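Local coordinates for protein minor fimbrium tip subunit Mfa3 (PDB 5NF4) that forms part of the tip of the minor fimbriae, the surface filaments with which Porphyromonas gingivalis adheres to host cells and other oral bacteria and builds biofilm, at residues V201-G206 with Y328-L333; K212-N217 with F277-T282; D289-T294 with P306-L311. One frame throughout, in Å; residues are numbered along the deposited sequence.

Contact 1: residues V201-G206 with Y328-L333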
loop_
_atom_site.group_PDB
_atom_site.type_symbol
_atom_site.label_atom_id
_atom_site.label_comp_id
_atom_site.label_asym_id
_atom_site.label_seq_id
_atom_site.Cartn_x
_atom_site.Cartn_y
_atom_site.Cartn_z
ATOM N N VAL A 201 -1.452 13.715 -8.428
ATOM C CA VAL A 201 -1.578 14.414 -9.711
ATOM C C VAL A 201 -1.476 15.935 -9.543
ATOM O O VAL A 201 -2.250 16.572 -8.826
ATOM C CB VAL A 201 -2.907 14.030 -10.404
ATOM C CG1 VAL A 201 -3.068 14.763 -11.715
ATOM C CG2 VAL A 201 -2.964 12.523 -10.649
ATOM N N ASN A 202 -0.489 16.504 -10.228
ATOM C CA ASN A 202 -0.160 17.901 -10.098
ATOM C C ASN A 202 -0.310 18.652 -11.413
ATOM O O ASN A 202 0.306 18.288 -12.418
ATOM C CB ASN A 202 1.270 18.044 -9.579
ATOM C CG ASN A 202 1.462 17.383 -8.206
ATOM O OD1 ASN A 202 1.324 18.034 -7.171
ATOM N ND2 ASN A 202 1.735 16.096 -8.203
ATOM N N ILE A 203 -1.159 19.672 -11.417
ATOM C CA ILE A 203 -1.381 20.466 -12.625
ATOM C C ILE A 203 -0.439 21.649 -12.591
ATOM O O ILE A 203 -0.708 22.688 -11.972
ATOM C CB ILE A 203 -2.858 20.940 -12.751
ATOM C CG1 ILE A 203 -3.821 19.791 -12.445
ATOM C CG2 ILE A 203 -3.110 21.564 -14.112
ATOM C CD1 ILE A 203 -3.575 18.504 -13.197
ATOM N N VAL A 204 0.680 21.497 -13.281
ATOM C CA VAL A 204 1.694 22.544 -13.302
ATOM C C VAL A 204 1.287 23.761 -14.159
ATOM O O VAL A 204 1.742 24.876 -13.945
ATOM C CB VAL A 204 3.026 21.949 -13.790
ATOM C CG1 VAL A 204 3.450 20.816 -12.883
ATOM C CG2 VAL A 204 2.891 21.423 -15.181
ATOM N N GLU A 205 0.396 23.527 -15.114
ATOM C CA GLU A 205 -0.064 24.569 -15.992
ATOM C C GLU A 205 -1.461 24.224 -16.524
ATOM O O GLU A 205 -1.748 23.055 -16.780
ATOM C CB GLU A 205 0.980 24.749 -17.102
ATOM C CG GLU A 205 0.539 25.196 -18.435
ATOM C CD GLU A 205 1.739 25.373 -19.366
ATOM O OE1 GLU A 205 2.900 25.197 -18.900
ATOM O OE2 GLU A 205 1.520 25.676 -20.552
ATOM N N GLY A 206 -2.309 25.253 -16.653
ATOM C CA GLY A 206 -3.634 25.118 -17.243
ATOM C C GLY A 206 -4.724 24.565 -16.335
ATOM O O GLY A 206 -5.719 24.011 -16.820
ATOM N N TYR A 328 2.341 12.427 -10.949
ATOM C CA TYR A 328 2.130 12.978 -12.279
ATOM C C TYR A 328 2.188 14.489 -12.253
ATOM O O TYR A 328 1.682 15.150 -11.331
ATOM C CB TYR A 328 0.775 12.497 -12.845
ATOM C CG TYR A 328 0.806 11.015 -13.073
ATOM C CD1 TYR A 328 0.537 10.135 -12.037
ATOM C CD2 TYR A 328 1.171 10.486 -14.309
ATOM C CE1 TYR A 328 0.593 8.773 -12.230
ATOM C CE2 TYR A 328 1.240 9.114 -14.507
ATOM C CZ TYR A 328 0.937 8.269 -13.469
ATOM O OH TYR A 328 1.028 6.913 -13.658
ATOM N N ARG A 329 2.867 15.028 -13.261
ATOM C CA ARG A 329 2.948 16.459 -13.477
ATOM C C ARG A 329 2.312 16.681 -14.834
ATOM O O ARG A 329 2.799 16.178 -15.850
ATOM C CB ARG A 329 4.411 16.944 -13.408
ATOM C CG ARG A 329 5.040 16.536 -12.077
ATOM C CD ARG A 329 6.516 16.765 -12.001
ATOM N NE ARG A 329 7.328 15.907 -12.867
ATOM C CZ ARG A 329 7.545 14.605 -12.689
ATOM N NH1 ARG A 329 6.959 13.934 -11.702
ATOM N NH2 ARG A 329 8.334 13.964 -13.540
ATOM N N ILE A 330 1.195 17.399 -14.828
ATOM C CA ILE A 330 0.368 17.565 -16.028
ATOM C C ILE A 330 0.199 19.018 -16.473
ATOM O O ILE A 330 -0.052 19.907 -15.656
ATOM C CB ILE A 330 -1.024 16.963 -15.795
ATOM C CG1 ILE A 330 -0.905 15.488 -15.429
ATOM C CG2 ILE A 330 -1.911 17.170 -17.067
ATOM C CD1 ILE A 330 -2.190 14.880 -15.002
ATOM N N LYS A 331 0.360 19.248 -17.780
ATOM C CA LYS A 331 0.075 20.545 -18.405
ATOM C C LYS A 331 -1.193 20.396 -19.227
ATOM O O LYS A 331 -1.255 19.547 -20.110
ATOM C CB LYS A 331 1.220 21.016 -19.309
ATOM C CG LYS A 331 2.532 21.279 -18.601
ATOM C CD LYS A 331 3.609 21.712 -19.588
ATOM C CE LYS A 331 4.974 21.891 -18.915
ATOM N NZ LYS A 331 6.005 22.422 -19.879
ATOM N N THR A 332 -2.195 21.217 -18.928
ATOM C CA THR A 332 -3.462 21.214 -19.658
ATOM C C THR A 332 -3.479 22.345 -20.669
ATOM O O THR A 332 -3.604 23.519 -20.318
ATOM C CB THR A 332 -4.652 21.359 -18.715
ATOM O OG1 THR A 332 -4.468 20.490 -17.598
ATOM C CG2 THR A 332 -5.934 20.998 -19.420
ATOM N N LEU A 333 -3.319 21.981 -21.932
ATOM C CA LEU A 333 -3.319 22.954 -23.004
ATOM C C LEU A 333 -4.672 22.869 -23.688
ATOM O O LEU A 333 -5.457 21.977 -23.374
ATOM C CB LEU A 333 -2.152 22.680 -23.951
ATOM C CG LEU A 333 -0.856 22.401 -23.178
ATOM C CD1 LEU A 333 0.274 22.076 -24.127
ATOM C CD2 LEU A 333 -0.503 23.602 -22.292
#
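Val-201 to Glu-205 and Tyr-328 to Thr-332 run side by side as parallel strands, their short axes 4.6 Å apart at the closest and inclined by 40°. Val-201, Asn-202 and Ile-203 pair with Tyr-328, Arg-329 and Ile-330, after which Val-204 is the extra residue of a beta bulge and Glu-205 pairs with Lys-331. Both sides of the bulge stay bonded: Val-204 N donates to Ile-330 O with a bend (131°), whereas Thr-332 N reaches Glu-205 O almost straight. Tyr-328 O is gripped twice by Asn-202, through its backbone N at 2.8 Å and its side-chain ND2 at 3.3 Å, which arrive from opposite faces of the carbonyl plane. The same ND2 also bonds Asp-200 OD1, which probably limits how far the amide can turn.

On the face that also carries Ile-203 and Tyr-328, Val-201 CG1 presses on Ile-330 CD1 at a tight 3.4 Å. Val-201 places that methyl anti to its own nitrogen (chi1 179°), and Phe-278 backs both residues. On the other face the carboxylate of Glu-205 lies across the aliphatic stem of Lys-331, OE1 being 3.6 Å from CD and 4.3 Å from NZ, too far for a salt bridge. The chemistry therefore divides by face: hydrocarbon packs against strand 277-282, while a loosely matched charge pair at the more open face probably adds only modest electrostatic attraction to the backbone bonds.

Contact 2: residues K212-N217 with F277-T282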
loop_
_atom_site.group_PDB
_atom_site.type_symbol
_atom_site.label_atom_id
_atom_site.label_comp_id
_atom_site.label_asym_id
_atom_site.label_seq_id
_atom_site.Cartn_x
_atom_site.Cartn_y
_atom_site.Cartn_z
ATOM N N LYS A 212 -12.511 18.064 -13.583
ATOM C CA LYS A 212 -12.300 17.048 -12.563
ATOM C C LYS A 212 -11.350 15.956 -12.965
ATOM O O LYS A 212 -11.024 15.787 -14.142
ATOM C CB LYS A 212 -13.618 16.397 -12.157
ATOM C CG LYS A 212 -14.257 15.571 -13.219
ATOM C CD LYS A 212 -15.439 14.837 -12.600
ATOM C CE LYS A 212 -16.327 14.203 -13.621
ATOM N NZ LYS A 212 -17.480 13.526 -12.970
ATOM N N ILE A 213 -10.953 15.197 -11.949
ATOM C CA ILE A 213 -10.037 14.091 -12.083
ATOM C C ILE A 213 -10.609 12.894 -11.344
ATOM O O ILE A 213 -10.995 13.010 -10.186
ATOM C CB ILE A 213 -8.643 14.384 -11.485
ATOM C CG1 ILE A 213 -8.107 15.731 -11.944
ATOM C CG2 ILE A 213 -7.684 13.223 -11.824
ATOM C CD1 ILE A 213 -6.745 16.070 -11.335
ATOM N N GLU A 214 -10.639 11.753 -12.015
ATOM C CA GLU A 214 -11.169 10.517 -11.453
ATOM C C GLU A 214 -10.179 9.381 -11.599
ATOM O O GLU A 214 -9.611 9.190 -12.667
ATOM C CB GLU A 214 -12.455 10.088 -12.161
ATOM C CG GLU A 214 -13.628 11.004 -11.969
ATOM C CD GLU A 214 -14.737 10.728 -12.971
ATOM O OE1 GLU A 214 -14.543 11.034 -14.173
ATOM O OE2 GLU A 214 -15.789 10.203 -12.561
ATOM N N LEU A 215 -10.046 8.590 -10.547
ATOM C CA LEU A 215 -9.340 7.312 -10.598
ATOM C C LEU A 215 -10.307 6.188 -10.939
ATOM O O LEU A 215 -11.324 6.012 -10.269
ATOM C CB LEU A 215 -8.665 7.036 -9.257
ATOM C CG LEU A 215 -8.121 5.619 -9.037
ATOM C CD1 LEU A 215 -7.006 5.235 -10.004
ATOM C CD2 LEU A 215 -7.681 5.517 -7.614
ATOM N N CYS A 216 -9.983 5.442 -11.997
ATOM C CA CYS A 216 -10.846 4.404 -12.521
ATOM C C CYS A 216 -10.183 3.016 -12.450
ATOM O O CYS A 216 -8.949 2.898 -12.573
ATOM C CB CYS A 216 -11.219 4.716 -13.961
ATOM S SG CYS A 216 -12.118 6.306 -14.089
ATOM N N ASN A 217 -11.032 1.992 -12.301
ATOM C CA ASN A 217 -10.655 0.565 -12.236
ATOM C C ASN A 217 -9.823 0.213 -11.008
ATOM O O ASN A 217 -9.110 -0.779 -11.015
ATOM C CB ASN A 217 -9.880 0.103 -13.476
ATOM C CG ASN A 217 -10.726 0.050 -14.738
ATOM O OD1 ASN A 217 -11.961 0.165 -14.721
ATOM N ND2 ASN A 217 -10.040 -0.092 -15.860
ATOM N N PHE A 277 -6.383 3.670 -14.222
ATOM C CA PHE A 277 -6.067 4.888 -14.941
ATOM C C PHE A 277 -6.790 6.043 -14.305
ATOM O O PHE A 277 -7.765 5.834 -13.575
ATOM C CB PHE A 277 -6.457 4.777 -16.430
ATOM C CG PHE A 277 -7.947 4.656 -16.685
ATOM C CD1 PHE A 277 -8.585 3.419 -16.599
ATOM C CD2 PHE A 277 -8.707 5.766 -17.080
ATOM C CE1 PHE A 277 -9.958 3.291 -16.868
ATOM C CE2 PHE A 277 -10.043 5.637 -17.341
ATOM C CZ PHE A 277 -10.678 4.406 -17.256
ATOM N N PHE A 278 -6.315 7.258 -14.568
ATOM C CA PHE A 278 -7.073 8.414 -14.141
ATOM C C PHE A 278 -7.554 9.156 -15.372
ATOM O O PHE A 278 -6.919 9.153 -16.430
ATOM C CB PHE A 278 -6.305 9.328 -13.160
ATOM C CG PHE A 278 -5.036 9.950 -13.681
ATOM C CD1 PHE A 278 -5.046 11.218 -14.228
ATOM C CD2 PHE A 278 -3.812 9.313 -13.522
ATOM C CE1 PHE A 278 -3.861 11.829 -14.660
ATOM C CE2 PHE A 278 -2.629 9.922 -13.960
ATOM C CZ PHE A 278 -2.653 11.171 -14.519
ATOM N N ARG A 279 -8.755 9.679 -15.219
ATOM C CA ARG A 279 -9.454 10.403 -16.272
ATOM C C ARG A 279 -9.527 11.886 -15.960
ATOM O O ARG A 279 -10.073 12.282 -14.931
ATOM C CB ARG A 279 -10.841 9.809 -16.424
ATOM C CG ARG A 279 -11.760 10.623 -17.287
ATOM C CD ARG A 279 -13.039 9.859 -17.543
ATOM N NE ARG A 279 -12.814 8.724 -18.432
ATOM C CZ ARG A 279 -13.407 7.537 -18.321
ATOM N NH1 ARG A 279 -14.260 7.289 -17.330
ATOM N NH2 ARG A 279 -13.132 6.585 -19.211
ATOM N N LEU A 280 -8.979 12.710 -16.855
ATOM C CA LEU A 280 -9.042 14.153 -16.712
ATOM C C LEU A 280 -10.099 14.658 -17.619
ATOM O O LEU A 280 -10.038 14.407 -18.815
ATOM C CB LEU A 280 -7.726 14.817 -17.092
ATOM C CG LEU A 280 -6.450 14.336 -16.425
ATOM C CD1 LEU A 280 -5.312 14.955 -17.189
ATOM C CD2 LEU A 280 -6.431 14.769 -14.986
ATOM N N THR A 281 -11.042 15.397 -17.049
ATOM C CA THR A 281 -12.075 16.055 -17.815
ATOM C C THR A 281 -11.909 17.552 -17.736
ATOM O O THR A 281 -11.811 18.115 -16.634
ATOM C CB THR A 281 -13.464 15.674 -17.312
ATOM O OG1 THR A 281 -13.603 14.264 -17.426
ATOM C CG2 THR A 281 -14.551 16.343 -18.149
ATOM N N THR A 282 -11.918 18.197 -18.905
ATOM C CA THR A 282 -11.735 19.627 -18.992
ATOM C C THR A 282 -13.089 20.315 -18.984
ATOM O O THR A 282 -14.102 19.695 -19.291
ATOM C CB THR A 282 -11.002 20.044 -20.278
ATOM O OG1 THR A 282 -11.866 19.848 -21.399
ATOM C CG2 THR A 282 -9.754 19.256 -20.478
HETATM O O HOH W 1 -12.775 13.022 -14.949
#
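An antiparallel strand pair, largely buried, joins Lys-212 to Cys-216 with Phe-277 to Thr-281; strands 238-242 and 287-291 flank it. Lys-212 with Thr-281, Glu-214 with Arg-279 and Cys-216 with Phe-277 are each bonded in both directions. Of the two non-hydrogen-bonded pairs, Leu-215 with Phe-278 and Ile-213 with Leu-280, the second lies side by side, Ile-213 CG1 3.6 Å from Leu-280 CD2.

The Phe-277 ring turns back over the neighbouring strand because its CG sits between the backbone N and the carbonyl carbon (chi1 66°). Cys-216 CB then rests over one face, 3.6 Å from the centroid, a CH-pi contact, with SG oblique at 4.4 Å. Asn-217 ND2, held by Ile-275 O and Glu-271 O, comes in at the ring edge, its amide turned 85° to the ring.

On the same face, a water lies 2.8 Å from Glu-214 OE1 and Arg-279 O and 2.9 Å from Thr-281 OG1. Glu-214 and Arg-279 lie side by side, charged atoms apart; Arg-279 NE salt-bridges Asp-289 OD1. Ile-213, Leu-215, Phe-278 and Leu-280 line one face; Lys-212, Glu-214, Arg-279 and Thr-281 the other, with Cys-216 and Phe-277 buried at its end, consistent with the beta-sandwich domains of the fimbrillin superfamily.

Contact 3: residues D289-T294 with P306-L311; sequences DVPIIT and PFAKGL
Ala-308, Ile-293 and Pro-291 carry this contact, in which the last turn of helix 304-308 packs on the end of strand 287-291 and the loop beyond it. The Ala-308 methyl points at the strand side and is met by Ile-293 CG2 at 4.1 Å and by Pro-291 CB at 4.3 Å. Ile-293 reaches farther with its other branch: CG1 stands between the backbone N and the carbonyl carbon (chi1 72°), and CD1 comes obliquely to the Phe-307 ring, 3.7 Å from CE2. Pro-291 sets its CG 3.6 Å from Ala-308 O, a carbonyl that accepts a hydrogen bond from Tyr-318 OH.

The helix ends in a Schellman motif, with Gly-310 at positive phi as the C-prime residue; Leu-311 N returns to Pro-306 O and Gly-310 N to Phe-307 O. Just before that glycine, Lys-309 leaves the helical path and sends an extended chain past the proline ring, crossing it at about a right angle, until CE lies 3.3 Å from Asp-289 O. No direct hydrogen bond joins the two segments. A water bridges them, accepting from Asp-289 N at 2.9 Å and from Lys-309 NZ at 3.1 Å, while the Asp-289 carboxylate is engaged by Arg-279 of strand 277-282.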
loop_
_atom_site.group_PDB
_atom_site.type_symbol
_atom_site.label_atom_id
_atom_site.label_comp_id
_atom_site.label_asym_id
_atom_site.label_seq_id
_atom_site.Cartn_x
_atom_site.Cartn_y
_atom_site.Cartn_z
ATOM N N ASP A 289 -7.632 9.988 -20.798
ATOM C CA ASP A 289 -7.360 8.847 -19.931
ATOM C C ASP A 289 -5.866 8.592 -19.868
ATOM O O ASP A 289 -5.177 8.536 -20.885
ATOM C CB ASP A 289 -8.083 7.607 -20.421
ATOM C CG ASP A 289 -9.596 7.700 -20.266
ATOM O OD1 ASP A 289 -10.080 8.437 -19.387
ATOM O OD2 ASP A 289 -10.303 6.996 -21.010
ATOM N N VAL A 290 -5.364 8.478 -18.648
ATOM C CA VAL A 290 -3.944 8.336 -18.408
ATOM C C VAL A 290 -3.742 7.033 -17.655
ATOM O O VAL A 290 -3.999 6.959 -16.466
ATOM C CB VAL A 290 -3.387 9.488 -17.605
ATOM C CG1 VAL A 290 -1.853 9.354 -17.401
ATOM C CG2 VAL A 290 -3.739 10.825 -18.299
ATOM N N PRO A 291 -3.319 5.990 -18.358
ATOM C CA PRO A 291 -3.042 4.715 -17.673
ATOM C C PRO A 291 -1.908 4.888 -16.677
ATOM O O PRO A 291 -0.955 5.617 -16.948
ATOM C CB PRO A 291 -2.656 3.769 -18.822
ATOM C CG PRO A 291 -3.200 4.407 -20.050
ATOM C CD PRO A 291 -3.062 5.897 -19.802
ATOM N N ILE A 292 -2.021 4.207 -15.545
ATOM C CA ILE A 292 -1.017 4.237 -14.489
ATOM C C ILE A 292 -0.099 3.028 -14.667
ATOM O O ILE A 292 -0.583 1.925 -14.912
ATOM C CB ILE A 292 -1.714 4.242 -13.122
ATOM C CG1 ILE A 292 -2.525 5.534 -12.964
ATOM C CG2 ILE A 292 -0.704 4.106 -11.992
ATOM C CD1 ILE A 292 -3.544 5.456 -11.849
ATOM N N ILE A 293 1.211 3.256 -14.633
ATOM C CA ILE A 293 2.198 2.190 -14.814
ATOM C C ILE A 293 3.232 2.236 -13.713
ATOM O O ILE A 293 3.350 3.243 -13.014
ATOM C CB ILE A 293 2.915 2.296 -16.157
ATOM C CG1 ILE A 293 3.899 3.491 -16.179
ATOM C CG2 ILE A 293 1.907 2.472 -17.260
ATOM C CD1 ILE A 293 4.576 3.719 -17.522
ATOM N N THR A 294 3.973 1.138 -13.581
ATOM C CA THR A 294 5.174 1.097 -12.768
ATOM C C THR A 294 6.358 0.976 -13.698
ATOM O O THR A 294 6.562 -0.060 -14.337
ATOM C CB THR A 294 5.155 -0.091 -11.770
ATOM O OG1 THR A 294 4.061 0.077 -10.857
ATOM C CG2 THR A 294 6.442 -0.154 -11.020
ATOM N N PRO A 306 2.327 7.708 -24.970
ATOM C CA PRO A 306 2.345 6.636 -25.970
ATOM C C PRO A 306 2.824 5.313 -25.385
ATOM O O PRO A 306 2.309 4.265 -25.743
ATOM C CB PRO A 306 3.315 7.157 -27.034
ATOM C CG PRO A 306 3.338 8.643 -26.844
ATOM C CD PRO A 306 3.105 8.886 -25.399
ATOM N N PHE A 307 3.790 5.365 -24.480
ATOM C CA PHE A 307 4.287 4.164 -23.825
ATOM C C PHE A 307 3.179 3.562 -22.968
ATOM O O PHE A 307 2.824 2.379 -23.075
ATOM C CB PHE A 307 5.502 4.518 -22.971
ATOM C CG PHE A 307 6.075 3.367 -22.200
ATOM C CD1 PHE A 307 6.453 2.214 -22.849
ATOM C CD2 PHE A 307 6.286 3.460 -20.839
ATOM C CE1 PHE A 307 6.999 1.156 -22.139
ATOM C CE2 PHE A 307 6.844 2.425 -20.154
ATOM C CZ PHE A 307 7.195 1.274 -20.802
ATOM N N ALA A 308 2.616 4.403 -22.116
ATOM C CA ALA A 308 1.576 3.980 -21.184
ATOM C C ALA A 308 0.343 3.469 -21.905
ATOM O O ALA A 308 -0.360 2.586 -21.406
ATOM C CB ALA A 308 1.199 5.121 -20.265
ATOM N N LYS A 309 0.054 4.041 -23.069
ATOM C CA LYS A 309 -1.104 3.603 -23.828
ATOM C C LYS A 309 -0.849 2.380 -24.714
ATOM O O LYS A 309 -1.696 2.013 -25.530
ATOM C CB LYS A 309 -1.630 4.786 -24.663
ATOM C CG LYS A 309 -2.329 5.800 -23.791
ATOM C CD LYS A 309 -3.065 6.857 -24.636
ATOM C CE LYS A 309 -4.279 7.413 -23.899
ATOM N NZ LYS A 309 -5.172 8.203 -24.791
ATOM N N GLY A 310 0.300 1.730 -24.528
ATOM C CA GLY A 310 0.622 0.509 -25.257
ATOM C C GLY A 310 0.848 0.656 -26.757
ATOM O O GLY A 310 0.656 -0.308 -27.504
ATOM N N LEU A 311 1.254 1.847 -27.212
ATOM C CA LEU A 311 1.426 2.110 -28.634
ATOM C C LEU A 311 2.826 1.755 -29.137
ATOM O O LEU A 311 3.062 1.773 -30.327
ATOM C CB LEU A 311 1.121 3.587 -28.945
ATOM C CG LEU A 311 -0.246 4.043 -28.431
ATOM C CD1 LEU A 311 -0.468 5.548 -28.715
ATOM C CD2 LEU A 311 -1.369 3.222 -29.042
HETATM O O HOH W 2 -7.753 9.500 -23.636
#

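From the N terminus, the chain first enters contact 1 through 201-206, at the end of strand 180-205, and turns back into 212-217. After 59 residues, strands 238-242 and 248-254 among them, it returns at 277-282 to close contact 2. Segment 289-294, on the next strand, opens contact 3, and 306-311 closes it 11 residues later. Only then does 328-333 return beside 201-206, so contact 1 encloses the other two, which follow in series without crossing. Leu-280 packs on Ile-330 and Val-201 on Ile-213, joining contacts 1 and 2; the backbones of Phe-278 and Val-290 join contacts 2 and 3. Tyr-328 packs on Ile-292 of contact 3 and hydrogen-bonds through OH to Tyr-304 OH, joining helix 304-308 to strand 324-332.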